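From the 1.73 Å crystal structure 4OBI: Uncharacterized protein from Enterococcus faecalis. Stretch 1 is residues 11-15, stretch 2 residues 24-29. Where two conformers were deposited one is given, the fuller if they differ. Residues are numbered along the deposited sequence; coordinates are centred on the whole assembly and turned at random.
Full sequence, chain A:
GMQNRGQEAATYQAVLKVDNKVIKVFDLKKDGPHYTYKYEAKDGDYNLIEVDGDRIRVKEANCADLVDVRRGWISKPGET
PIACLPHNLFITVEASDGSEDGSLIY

Stretch 1, residues 11-15: TYQAV
Stretch 2 24-29: KVFDLK

Where the ladder between these two antiparallel strands begins to open, a water takes over half of a rung: water 1 accepts from Tyr12 N at 3.1 Å and donates to Leu28 O at 2.5 Å, bridging two backbone groups that do not pair directly. The other half is direct, Leu28 N donating to Tyr12 O at 3.0 Å. The general principle is that a β ladder can fray at one end yet remain continuous in hydrogen bonding if solvent fills the gap.

The rest of the ladder is regular. Strand 12-15 and the strand that includes Val25 and Phe26 run at 153° to each other, their axes approaching to 4.6 Å. Ala14 and Phe26 form the hydrogen-bonded pair, CA to CA 5.0 Å, with both bonds short and nearly straight: Ala14 N to Phe26 O and Phe26 N to Ala14 O are each 2.8 Å, at 163° and 165°. Gln13 faces Asp27, and Val15 faces Val25, as non-hydrogen-bonded pairs with CA atoms 4.6 Å apart. The carbonyl oxygens of the central pair also receive CA-H...O contacts, Gln13 CA to Phe26 O at 3.2 Å and Val25 CA to Ala14 O at 3.3 Å.

Extended backbones build this register: phi/psi is -121/169 at Tyr12, -139/144 at Gln13, -101/133 at Ala14, -111/120 at Val15, -154/142 at Lys24, -121/123 at Val25, -104/129 at Phe26, -76/133 at Asp27 and -106/93 at Leu28.

Alternation then sorts the side chains. Tyr12, Ala14, Phe26 and Leu28 share one face. Ala14, Phe26 and Leu28 are buried, as suits apolar side chains; Ala14 CB lies 4.3 Å from Phe26 CB and 4.2 Å from Leu28 CD1. Leu28, chi1 m and chi2 t, also brings CD1 to 4.4 Å from Tyr12 CB. Phe26 is m with chi2 -91°; Tyr12 is m with chi2 -62°, its phenol end leading away, as does the end of Lys24 (t, p, t, p).

Gln13, Val15, Val25 and Asp27 occupy the more accessible face. Both valines, β-branched and so suited to extended backbone, are t, their CG2 atoms 4.5 Å apart. Gln13 (p, t, chi3 22°) sets its CB 3.9 Å from Val25 CG1, while its amide reaches polar partners: NE2 is bonded elsewhere in the structure and OE1 takes a weak bond from water 2 at 3.4 Å. That water also donates to OD1 of Asp27 (m, chi2 -42°) at 2.9 Å, so both polar residues meet solvent here. In all, 411 Å² is buried between the stretches, with Leu28 and Ala14 the most covered.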

ATOM      1  N   THR A  11      11.429  13.070  -4.998  1.00 55.16           N
ATOM      2  CA  THR A  11      10.973  11.671  -5.273  1.00 51.85           C
ATOM      3  C   THR A  11      10.650  10.934  -3.970  1.00 44.15           C
ATOM      4  O   THR A  11      11.361  11.073  -2.971  1.00 43.57           O
ATOM      5  CB  THR A  11      12.019  10.871  -6.089  1.00 56.89           C
ATOM      6  OG1 THR A  11      11.594   9.505  -6.222  1.00 61.03           O
ATOM      7  CG2 THR A  11      13.404  10.918  -5.429  1.00 58.72           C
ATOM      8  N   TYR A  12       9.575  10.154  -3.987  1.00 36.81           N
ATOM      9  CA  TYR A  12       9.119   9.477  -2.784  1.00 32.28           C
ATOM     10  C   TYR A  12       9.088   7.974  -2.990  1.00 29.54           C
ATOM     11  O   TYR A  12       9.237   7.478  -4.106  1.00 30.25           O
ATOM     12  CB  TYR A  12       7.742   9.997  -2.373  1.00 30.99           C
ATOM     13  CG  TYR A  12       7.707  11.501  -2.200  1.00 32.70           C
ATOM     14  CD1 TYR A  12       8.492  12.128  -1.236  1.00 33.99           C
ATOM     15  CD2 TYR A  12       6.891  12.292  -2.997  1.00 34.36           C
ATOM     16  CE1 TYR A  12       8.470  13.505  -1.075  1.00 36.29           C
ATOM     17  CE2 TYR A  12       6.862  13.669  -2.849  1.00 35.75           C
ATOM     18  CZ  TYR A  12       7.650  14.270  -1.885  1.00 37.31           C
ATOM     19  OH  TYR A  12       7.620  15.644  -1.742  1.00 40.95           O
ATOM     20  N   GLN A  13       8.917   7.259  -1.890  1.00 27.48           N
ATOM     21  CA  GLN A  13       8.808   5.815  -1.924  1.00 26.07           C
ATOM     22  C   GLN A  13       7.714   5.380  -0.966  1.00 24.02           C
ATOM     23  O   GLN A  13       7.524   6.001   0.084  1.00 24.13           O
ATOM     24  CB  GLN A  13      10.157   5.181  -1.566  1.00 26.87           C
ATOM     25  CG  GLN A  13      10.653   5.491  -0.156  1.00 26.28           C
ATOM     26  CD  GLN A  13      12.146   5.264   0.013  1.00 28.00           C
ATOM     27  OE1 GLN A  13      12.910   5.263  -0.960  1.00 29.56           O
ATOM     28  NE2 GLN A  13      12.576   5.098   1.255  1.00 26.73           N
ATOM     29  N   ALA A  14       6.984   4.329  -1.339  1.00 22.69           N
ATOM     30  CA  ALA A  14       5.938   3.755  -0.496  1.00 21.39           C
ATOM     31  C   ALA A  14       6.462   2.503   0.184  1.00 20.52           C
ATOM     32  O   ALA A  14       7.065   1.649  -0.462  1.00 21.61           O
ATOM     33  CB  ALA A  14       4.706   3.419  -1.319  1.00 21.29           C
ATOM     34  N   VAL A  15       6.229   2.403   1.487  1.00 19.49           N
ATOM     35  CA  VAL A  15       6.708   1.293   2.293  1.00 19.07           C
ATOM     36  C   VAL A  15       5.519   0.440   2.733  1.00 17.85           C
ATOM     37  O   VAL A  15       4.613   0.918   3.422  1.00 16.69           O
ATOM     38  CB  VAL A  15       7.450   1.827   3.542  1.00 19.97           C
ATOM     39  CG1 VAL A  15       7.948   0.688   4.424  1.00 20.91           C
ATOM     40  CG2 VAL A  15       8.585   2.757   3.113  1.00 22.31           C
ATOM     41  N   LYS A  24       8.018  -4.786   1.101  1.00 25.48           N
ATOM     42  CA  LYS A  24       8.222  -4.174  -0.209  1.00 26.99           C
ATOM     43  C   LYS A  24       8.386  -2.650  -0.071  1.00 23.71           C
ATOM     44  O   LYS A  24       7.713  -2.023   0.738  1.00 21.12           O
ATOM     45  CB  LYS A  24       7.012  -4.484  -1.105  1.00 31.26           C
ATOM     46  CG  LYS A  24       7.285  -4.488  -2.596  1.00 38.84           C
ATOM     47  CD  LYS A  24       8.002  -5.751  -3.041  1.00 44.68           C
ATOM     48  CE  LYS A  24       7.940  -5.919  -4.552  1.00 52.42           C
ATOM     49  NZ  LYS A  24       8.438  -4.721  -5.289  1.00 58.06           N
ATOM     50  N   VAL A  25       9.279  -2.066  -0.864  1.00 23.60           N
ATOM     51  CA  VAL A  25       9.361  -0.616  -1.004  1.00 23.76           C
ATOM     52  C   VAL A  25       9.149  -0.303  -2.484  1.00 24.54           C
ATOM     53  O   VAL A  25       9.871  -0.829  -3.327  1.00 26.23           O
ATOM     54  CB  VAL A  25      10.718  -0.059  -0.533  1.00 25.37           C
ATOM     55  CG1 VAL A  25      10.790   1.451  -0.752  1.00 26.23           C
ATOM     56  CG2 VAL A  25      10.955  -0.386   0.938  1.00 24.86           C
ATOM     57  N   PHE A  26       8.147   0.523  -2.780  1.00 23.43           N
ATOM     58  CA  PHE A  26       7.798   0.886  -4.157  1.00 24.41           C
ATOM     59  C   PHE A  26       8.282   2.302  -4.452  1.00 26.15           C
ATOM     60  O   PHE A  26       7.984   3.238  -3.706  1.00 25.15           O
ATOM     61  CB  PHE A  26       6.278   0.854  -4.377  1.00 23.26           C
ATOM     62  CG  PHE A  26       5.610  -0.441  -3.987  1.00 23.62           C
ATOM     63  CD1 PHE A  26       5.446  -1.468  -4.911  1.00 25.25           C
ATOM     64  CD2 PHE A  26       5.103  -0.619  -2.712  1.00 22.32           C
ATOM     65  CE1 PHE A  26       4.816  -2.652  -4.564  1.00 24.33           C
ATOM     66  CE2 PHE A  26       4.469  -1.799  -2.360  1.00 21.90           C
ATOM     67  CZ  PHE A  26       4.324  -2.816  -3.282  1.00 22.64           C
ATOM     68  N   ASP A  27       9.004   2.456  -5.554  1.00 28.92           N
ATOM     69  CA  ASP A  27       9.431   3.776  -5.986  0.50 30.47           C
ATOM     70  C   ASP A  27       8.227   4.480  -6.601  1.00 30.23           C
ATOM     71  O   ASP A  27       7.483   3.895  -7.384  1.00 31.44           O
ATOM     72  CB  ASP A  27      10.592   3.675  -6.968  0.50 33.76           C
ATOM     73  CG  ASP A  27      11.858   3.146  -6.315  0.50 34.87           C
ATOM     74  OD1 ASP A  27      12.166   3.576  -5.179  0.50 34.48           O
ATOM     75  OD2 ASP A  27      12.539   2.299  -6.933  0.50 36.64           O
ATOM     76  N   LEU A  28       8.007   5.725  -6.201  1.00 29.60           N
ATOM     77  CA  LEU A  28       6.870   6.490  -6.695  1.00 30.66           C
ATOM     78  C   LEU A  28       7.377   7.523  -7.694  1.00 34.08           C
ATOM     79  O   LEU A  28       7.789   8.609  -7.312  1.00 34.56           O
ATOM     80  CB  LEU A  28       6.124   7.150  -5.532  1.00 28.82           C
ATOM     81  CG  LEU A  28       5.440   6.193  -4.547  1.00 27.00           C
ATOM     82  CD1 LEU A  28       4.698   6.980  -3.469  1.00 26.97           C
ATOM     83  CD2 LEU A  28       4.493   5.235  -5.255  1.00 26.19           C
ATOM     84  N   LYS A  29       7.372   7.153  -8.972  1.00 38.09           N
ATOM     85  CA  LYS A  29       7.890   8.002 -10.042  1.00 41.91           C
ATOM     86  C   LYS A  29       6.740   8.546 -10.887  1.00 43.77           C
ATOM     87  O   LYS A  29       5.895   7.782 -11.345  1.00 42.11           O
ATOM     88  CB  LYS A  29       8.855   7.204 -10.919  1.00 45.63           C
TER
HETATM   89  O   HOH W   1       7.115  10.570  -5.893  1.00 31.60           O
HETATM   90  O   HOH W   2      14.007   2.748  -3.031  1.00 50.60           O